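Local coordinates for protein MATE family efflux transporter (Vibrio cholerae, PDB 6IDP) that probably exports drugs and other toxic compounds across the bacterial inner membrane, with conformational changes that depend on protons, at residues V65-A70 / H235-A240; W19-G24 / T165-T170. One frame throughout, in Å; residues are numbered along the deposited sequence.

Contact 1. Residues V65-A70 / H235-A240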
ATOM      1  N   VAL A  65      -1.577   7.119   2.739  1.00 26.29           N
ATOM      2  CA  VAL A  65      -0.311   6.400   2.630  1.00 41.66           C
ATOM      3  C   VAL A  65       0.831   7.398   2.447  1.00 33.31           C
ATOM      4  O   VAL A  65       1.880   7.271   3.079  1.00 32.70           O
ATOM      5  CB  VAL A  65      -0.324   5.381   1.472  1.00 44.31           C
ATOM      6  CG1 VAL A  65       1.085   4.902   1.160  1.00 40.85           C
ATOM      7  CG2 VAL A  65      -1.209   4.197   1.830  1.00 40.42           C
ATOM      8  N   GLY A  66       0.608   8.398   1.598  1.00 28.16           N
ATOM      9  CA  GLY A  66       1.569   9.469   1.399  1.00 29.73           C
ATOM     10  C   GLY A  66       1.960  10.178   2.687  1.00 33.36           C
ATOM     11  O   GLY A  66       3.130  10.501   2.890  1.00 40.32           O
ATOM     12  N   LEU A  67       0.986  10.415   3.562  1.00 30.81           N
ATOM     13  CA  LEU A  67       1.267  11.037   4.854  1.00 26.77           C
ATOM     14  C   LEU A  67       1.967  10.057   5.790  1.00 28.87           C
ATOM     15  O   LEU A  67       2.835  10.449   6.572  1.00 33.20           O
ATOM     16  CB  LEU A  67      -0.018  11.561   5.502  1.00 27.70           C
ATOM     17  CG  LEU A  67       0.142  12.187   6.893  1.00 30.97           C
ATOM     18  CD1 LEU A  67       1.194  13.293   6.882  1.00 30.14           C
ATOM     19  CD2 LEU A  67      -1.184  12.718   7.413  1.00 25.47           C
ATOM     20  N   GLY A  68       1.589   8.786   5.712  1.00 28.62           N
ATOM     21  CA  GLY A  68       2.224   7.755   6.515  1.00 28.77           C
ATOM     22  C   GLY A  68       3.701   7.601   6.186  1.00 28.75           C
ATOM     23  O   GLY A  68       4.536   7.439   7.081  1.00 30.19           O
ATOM     24  N   ILE A  69       4.018   7.658   4.898  1.00 26.51           N
ATOM     25  CA  ILE A  69       5.399   7.595   4.436  1.00 29.54           C
ATOM     26  C   ILE A  69       6.205   8.797   4.956  1.00 32.85           C
ATOM     27  O   ILE A  69       7.333   8.638   5.420  1.00 29.88           O
ATOM     28  CB  ILE A  69       5.462   7.533   2.890  1.00 27.73           C
ATOM     29  CG1 ILE A  69       4.880   6.206   2.387  1.00 31.90           C
ATOM     30  CG2 ILE A  69       6.889   7.708   2.392  1.00 31.28           C
ATOM     31  CD1 ILE A  69       4.819   6.083   0.870  1.00 26.87           C
ATOM     32  N   ALA A  70       5.614   9.989   4.899  1.00 34.34           N
ATOM     33  CA  ALA A  70       6.276  11.199   5.389  1.00 29.46           C
ATOM     34  C   ALA A  70       6.471  11.151   6.902  1.00 32.41           C
ATOM     35  O   ALA A  70       7.523  11.535   7.418  1.00 36.08           O
ATOM     36  CB  ALA A  70       5.476  12.437   5.005  1.00 24.41           C
ATOM     37  N   HIS A 235       7.744  17.803   2.020  1.00 32.53           N
ATOM     38  CA  HIS A 235       8.810  17.433   1.092  1.00 35.98           C
ATOM     39  C   HIS A 235       8.749  15.958   0.703  1.00 35.22           C
ATOM     40  O   HIS A 235       9.147  15.581  -0.400  1.00 28.42           O
ATOM     41  CB  HIS A 235      10.178  17.748   1.700  1.00 36.77           C
ATOM     42  CG  HIS A 235      11.330  17.257   0.880  1.00 46.95           C
ATOM     43  ND1 HIS A 235      11.678  17.824  -0.328  1.00 49.27           N
ATOM     44  CD2 HIS A 235      12.209  16.249   1.090  1.00 46.75           C
ATOM     45  CE1 HIS A 235      12.724  17.186  -0.825  1.00 44.34           C
ATOM     46  NE2 HIS A 235      13.066  16.227   0.015  1.00 45.97           N
ATOM     47  N   ILE A 236       8.262  15.126   1.618  1.00 32.47           N
ATOM     48  CA  ILE A 236       8.132  13.699   1.357  1.00 34.81           C
ATOM     49  C   ILE A 236       6.738  13.386   0.835  1.00 36.99           C
ATOM     50  O   ILE A 236       6.573  12.672  -0.153  1.00 38.62           O
ATOM     51  CB  ILE A 236       8.380  12.853   2.624  1.00 35.18           C
ATOM     52  CG1 ILE A 236       9.682  13.264   3.317  1.00 34.51           C
ATOM     53  CG2 ILE A 236       8.382  11.373   2.277  1.00 25.49           C
ATOM     54  CD1 ILE A 236      10.925  12.674   2.695  1.00 34.88           C
ATOM     55  N   MET A 237       5.741  13.943   1.512  1.00 34.49           N
ATOM     56  CA  MET A 237       4.342  13.633   1.256  1.00 33.44           C
ATOM     57  C   MET A 237       3.887  14.002  -0.154  1.00 38.14           C
ATOM     58  O   MET A 237       3.115  13.265  -0.774  1.00 39.16           O
ATOM     59  CB  MET A 237       3.467  14.344   2.287  1.00 37.52           C
ATOM     60  CG  MET A 237       1.981  14.176   2.063  1.00 41.83           C
ATOM     61  SD  MET A 237       1.024  14.938   3.378  1.00 77.05           S
ATOM     62  CE  MET A 237       1.826  16.535   3.485  1.00 72.05           C
ATOM     63  N   GLY A 238       4.358  15.141  -0.651  1.00 37.41           N
ATOM     64  CA  GLY A 238       4.043  15.578  -2.000  1.00 36.08           C
ATOM     65  C   GLY A 238       4.378  14.538  -3.058  1.00 39.46           C
ATOM     66  O   GLY A 238       3.479  14.003  -3.704  1.00 38.58           O
ATOM     67  N   PRO A 239       5.678  14.252  -3.243  1.00 37.29           N
ATOM     68  CA  PRO A 239       6.128  13.232  -4.197  1.00 38.03           C
ATOM     69  C   PRO A 239       5.567  11.842  -3.900  1.00 38.90           C
ATOM     70  O   PRO A 239       5.310  11.080  -4.831  1.00 39.88           O
ATOM     71  CB  PRO A 239       7.651  13.245  -4.029  1.00 36.70           C
ATOM     72  CG  PRO A 239       7.959  14.616  -3.544  1.00 35.12           C
ATOM     73  CD  PRO A 239       6.812  14.986  -2.651  1.00 34.26           C
ATOM     74  N   ALA A 240       5.383  11.520  -2.622  1.00 37.43           N
ATOM     75  CA  ALA A 240       4.882  10.205  -2.235  1.00 39.93           C
ATOM     76  C   ALA A 240       3.431  10.015  -2.664  1.00 47.48           C
ATOM     77  O   ALA A 240       3.035   8.921  -3.062  1.00 50.79           O
ATOM     78  CB  ALA A 240       5.022  10.001  -0.734  1.00 35.18           C
TER
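Met-237 and Leu-67 run alongside each other in the same direction, both with CG anti to the backbone N, so the unbranched thioether lies along the leucine instead of meeting it tip to tip. Met-237 SD is 3.9 Å from Leu-67 CD1, and the bend at chi3 (48°) turns the terminal methyl aside. On the other flank Ile-69 and Ile-236 cross at about a right angle, touching through their beta-branch methyls, CG2 to CG2 at 4.0 Å, while the delta end of Ile-236 leads away. Between these flanks small residues bring the backbones together. Ala-70 CB sits 3.8 Å from Ile-236 CB and 3.9 Å from Met-237 CB. Gly-66, with no side chain, lets its CA come 4.1 Å from Ala-240 CB and its carbonyl O 3.7 Å from Met-237 CA. Asn-374 of helix 360-375 packs against both isoleucines. No hydrogen bond joins the two segments, and the axes approach to 7.9 Å, crossing roughly antiparallel at 144°. Such close, small-residue helix packing is common in membrane proteins; here it joins helix 54-80 of the N-lobe to helix 226-259 of the C-lobe, across the lobe interface of the MATE fold.

Contact 2. Residues W19-G24 / T165-T170. With OLC ((2R)-2,3-dihydroxypropyl (9Z)-octadec-9-enoate), chain M.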
ATOM      1  N   TRP A  19       7.450  -9.480  10.370  1.00 32.09           N
ATOM      2  CA  TRP A  19       6.392 -10.489  10.455  1.00 38.45           C
ATOM      3  C   TRP A  19       5.067  -9.991  11.076  1.00 38.06           C
ATOM      4  O   TRP A  19       4.008 -10.472  10.678  1.00 36.44           O
ATOM      5  CB  TRP A  19       6.894 -11.745  11.195  1.00 35.68           C
ATOM      6  CG  TRP A  19       7.013 -11.643  12.688  1.00 40.36           C
ATOM      7  CD1 TRP A  19       8.156 -11.440  13.408  1.00 40.89           C
ATOM      8  CD2 TRP A  19       5.954 -11.770  13.647  1.00 41.03           C
ATOM      9  NE1 TRP A  19       7.872 -11.419  14.752  1.00 45.85           N
ATOM     10  CE2 TRP A  19       6.528 -11.617  14.925  1.00 46.57           C
ATOM     11  CE3 TRP A  19       4.577 -11.990  13.548  1.00 40.40           C
ATOM     12  CZ2 TRP A  19       5.771 -11.676  16.093  1.00 49.58           C
ATOM     13  CZ3 TRP A  19       3.829 -12.046  14.707  1.00 47.19           C
ATOM     14  CH2 TRP A  19       4.427 -11.891  15.963  1.00 49.45           C
ATOM     15  N   PRO A  20       5.102  -9.037  12.035  1.00 37.12           N
ATOM     16  CA  PRO A  20       3.776  -8.574  12.464  1.00 34.38           C
ATOM     17  C   PRO A  20       3.030  -7.811  11.372  1.00 37.44           C
ATOM     18  O   PRO A  20       1.800  -7.852  11.329  1.00 36.79           O
ATOM     19  CB  PRO A  20       4.085  -7.646  13.645  1.00 30.54           C
ATOM     20  CG  PRO A  20       5.433  -8.039  14.108  1.00 32.02           C
ATOM     21  CD  PRO A  20       6.169  -8.458  12.874  1.00 37.14           C
ATOM     22  N   MET A  21       3.768  -7.117  10.510  1.00 33.80           N
ATOM     23  CA  MET A  21       3.153  -6.384   9.411  1.00 34.19           C
ATOM     24  C   MET A  21       2.644  -7.356   8.355  1.00 38.21           C
ATOM     25  O   MET A  21       1.661  -7.083   7.672  1.00 46.67           O
ATOM     26  CB  MET A  21       4.138  -5.388   8.793  1.00 28.63           C
ATOM     27  CG  MET A  21       4.530  -4.245   9.722  1.00 27.07           C
ATOM     28  SD  MET A  21       3.116  -3.444  10.510  1.00 45.70           S
ATOM     29  CE  MET A  21       2.225  -2.809   9.095  1.00 34.87           C
ATOM     30  N   LEU A  22       3.322  -8.493   8.231  1.00 35.79           N
ATOM     31  CA  LEU A  22       2.868  -9.560   7.351  1.00 38.73           C
ATOM     32  C   LEU A  22       1.512 -10.085   7.806  1.00 38.13           C
ATOM     33  O   LEU A  22       0.580 -10.195   7.010  1.00 37.64           O
ATOM     34  CB  LEU A  22       3.889 -10.699   7.312  1.00 41.78           C
ATOM     35  CG  LEU A  22       3.514 -11.906   6.450  1.00 48.86           C
ATOM     36  CD1 LEU A  22       3.376 -11.495   4.994  1.00 51.40           C
ATOM     37  CD2 LEU A  22       4.540 -13.020   6.604  1.00 51.08           C
ATOM     38  N   PHE A  23       1.412 -10.400   9.094  1.00 39.68           N
ATOM     39  CA  PHE A  23       0.177 -10.933   9.661  1.00 49.39           C
ATOM     40  C   PHE A  23      -0.933  -9.890   9.623  1.00 50.17           C
ATOM     41  O   PHE A  23      -2.098 -10.224   9.413  1.00 54.20           O
ATOM     42  CB  PHE A  23       0.394 -11.413  11.100  1.00 54.68           C
ATOM     43  CG  PHE A  23       1.101 -12.737  11.205  1.00 64.32           C
ATOM     44  CD1 PHE A  23       1.656 -13.342  10.088  1.00 69.30           C
ATOM     45  CD2 PHE A  23       1.198 -13.386  12.426  1.00 71.51           C
ATOM     46  CE1 PHE A  23       2.306 -14.561  10.190  1.00 74.96           C
ATOM     47  CE2 PHE A  23       1.842 -14.607  12.533  1.00 75.52           C
ATOM     48  CZ  PHE A  23       2.396 -15.193  11.413  1.00 77.06           C
ATOM     49  N   GLY A  24      -0.564  -8.630   9.828  1.00 48.27           N
ATOM     50  CA  GLY A  24      -1.515  -7.537   9.767  1.00 49.76           C
ATOM     51  C   GLY A  24      -2.160  -7.430   8.398  1.00 50.52           C
ATOM     52  O   GLY A  24      -3.382  -7.354   8.283  1.00 54.67           O
ATOM     53  N   THR A 165      -0.766  -6.271  15.396  1.00 42.58           N
ATOM     54  CA  THR A 165      -1.728  -6.972  16.233  1.00 39.91           C
ATOM     55  C   THR A 165      -3.127  -6.377  16.090  1.00 37.87           C
ATOM     56  O   THR A 165      -4.112  -7.108  15.985  1.00 40.04           O
ATOM     57  CB  THR A 165      -1.296  -6.939  17.714  1.00 39.27           C
ATOM     58  OG1 THR A 165      -0.105  -7.719  17.876  1.00 40.72           O
ATOM     59  CG2 THR A 165      -2.384  -7.501  18.614  1.00 43.68           C
ATOM     60  N   LEU A 166      -3.209  -5.051  16.072  1.00 32.14           N
ATOM     61  CA  LEU A 166      -4.500  -4.376  15.989  1.00 35.48           C
ATOM     62  C   LEU A 166      -5.153  -4.537  14.618  1.00 35.05           C
ATOM     63  O   LEU A 166      -6.378  -4.525  14.510  1.00 32.59           O
ATOM     64  CB  LEU A 166      -4.354  -2.893  16.327  1.00 31.29           C
ATOM     65  CG  LEU A 166      -4.193  -2.576  17.815  1.00 41.66           C
ATOM     66  CD1 LEU A 166      -4.221  -1.076  18.045  1.00 41.02           C
ATOM     67  CD2 LEU A 166      -5.269  -3.268  18.640  1.00 44.45           C
ATOM     68  N   MET A 167      -4.339  -4.681  13.576  1.00 36.48           N
ATOM     69  CA  MET A 167      -4.875  -4.961  12.249  1.00 39.05           C
ATOM     70  C   MET A 167      -5.582  -6.310  12.251  1.00 37.76           C
ATOM     71  O   MET A 167      -6.615  -6.474  11.606  1.00 41.37           O
ATOM     72  CB  MET A 167      -3.772  -4.934  11.188  1.00 37.03           C
ATOM     73  CG  MET A 167      -3.245  -3.543  10.886  1.00 32.22           C
ATOM     74  SD  MET A 167      -1.776  -3.564   9.838  1.00 48.64           S
ATOM     75  CE  MET A 167      -2.487  -4.040   8.267  1.00 53.42           C
ATOM     76  N   MET A 168      -5.029  -7.268  12.986  1.00 36.33           N
ATOM     77  CA  MET A 168      -5.674  -8.567  13.129  1.00 38.83           C
ATOM     78  C   MET A 168      -6.978  -8.433  13.906  1.00 41.28           C
ATOM     79  O   MET A 168      -7.998  -9.009  13.527  1.00 47.42           O
ATOM     80  CB  MET A 168      -4.743  -9.568  13.821  1.00 41.41           C
ATOM     81  CG  MET A 168      -3.453  -9.835  13.059  1.00 50.84           C
ATOM     82  SD  MET A 168      -2.740 -11.467  13.369  1.00103.73           S
ATOM     83  CE  MET A 168      -2.148 -11.287  15.048  1.00 66.51           C
ATOM     84  N   VAL A 169      -6.941  -7.660  14.986  1.00 39.93           N
ATOM     85  CA  VAL A 169      -8.106  -7.481  15.847  1.00 42.58           C
ATOM     86  C   VAL A 169      -9.263  -6.809  15.109  1.00 42.31           C
ATOM     87  O   VAL A 169     -10.398  -7.282  15.163  1.00 39.39           O
ATOM     88  CB  VAL A 169      -7.753  -6.654  17.098  1.00 41.96           C
ATOM     89  CG1 VAL A 169      -9.008  -6.331  17.895  1.00 40.11           C
ATOM     90  CG2 VAL A 169      -6.752  -7.409  17.959  1.00 40.78           C
ATOM     91  N   THR A 170      -8.975  -5.715  14.411  1.00 37.61           N
ATOM     92  CA  THR A 170     -10.014  -4.993  13.685  1.00 35.19           C
ATOM     93  C   THR A 170     -10.540  -5.808  12.502  1.00 40.37           C
ATOM     94  O   THR A 170     -11.713  -5.703  12.148  1.00 40.24           O
ATOM     95  CB  THR A 170      -9.513  -3.621  13.185  1.00 31.56           C
ATOM     96  OG1 THR A 170      -8.381  -3.803  12.327  1.00 35.73           O
ATOM     97  CG2 THR A 170      -9.122  -2.733  14.362  1.00 27.98           C
TER
HETATM   98  C18 OLC M 512       6.260 -16.219   9.369  1.00 60.21           C
HETATM   99  C10 OLC M 512       8.106 -14.248  17.922  1.00 54.09           C
HETATM  100  C17 OLC M 512       6.166 -15.371  10.619  1.00 60.11           C
HETATM  101  C11 OLC M 512       8.872 -15.037  16.884  1.00 51.79           C
HETATM  102  C16 OLC M 512       6.428 -16.231  11.836  1.00 58.64           C
HETATM  103  C12 OLC M 512       8.237 -14.847  15.522  1.00 44.46           C
HETATM  104  C15 OLC M 512       6.444 -15.369  13.081  1.00 52.73           C
HETATM  105  C13 OLC M 512       6.834 -15.413  15.536  1.00 48.43           C
HETATM  106  C14 OLC M 512       6.604 -16.254  14.300  1.00 52.35           C
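In Met-167 CG stands anti to the carbonyl carbon and the chain extends until it bends at chi3 (72°), folding CE back over Gly-24, 3.4 Å from its C. Met-21 starts away from helix 161-184, but bends at chi2 and chi3 bring its CE within 4.1 Å of Met-167 SD, the chains crossing at about a right angle. Gly-24 accepts Met-167 CB 3.7 Å from its CA; a CB here would run into Met-167 SD. Beside this pair, Met-168 reaches across with SD 3.9 Å from Phe-23 CB. The helices, nearly parallel at 14°, are the first and fifth transmembrane helices of the MATE N-lobe, and thioether chains from both sides meet between them. The N atoms of Pro-20, which has no N-H, and Met-21 lack bonds to the preceding turn, kinking the first helix. In Trp-19 chi1 of 76° is the most hindered staggered choice; its indole has Pro-20 CD on one face and an OLC acyl chain on the other. OLC C15 lies 3.6 Å above that second face, offset toward the rim; a broad apolar ring suits this place. Trp-19 NE1 hydrogen-bonds Gln-16 OE1. Trp-19 CE3 rests 3.8 Å above one face of the Phe-23 ring, and Phe-23 CZ is 3.9 Å from OLC C17.

Overall arrangement
Contact 2 holds two helices together within the N-lobe, whereas contact 1 ties that lobe to the C-lobe; their segments alternate along the chain. The centres are 23 Å apart and the nearest atoms about 11 Å, so the contacts do not touch, yet helix 124-156 borders both, with Phe-149 against Leu-67 and Tyr-151 against Met-167. Met-21 also packs on Ala-285 and Met-288 of helix 281-299, so the first helix faces the other lobe as well. Lipid reaches both contacts: one OLC lies on Trp-19 and Phe-23 of contact 2, and an OLC touches Val-65 of contact 1. A bound OLC is about 8 Å from the Ile-69 side chain, and another than that on Trp-19 is about 5 Å from that of Met-167.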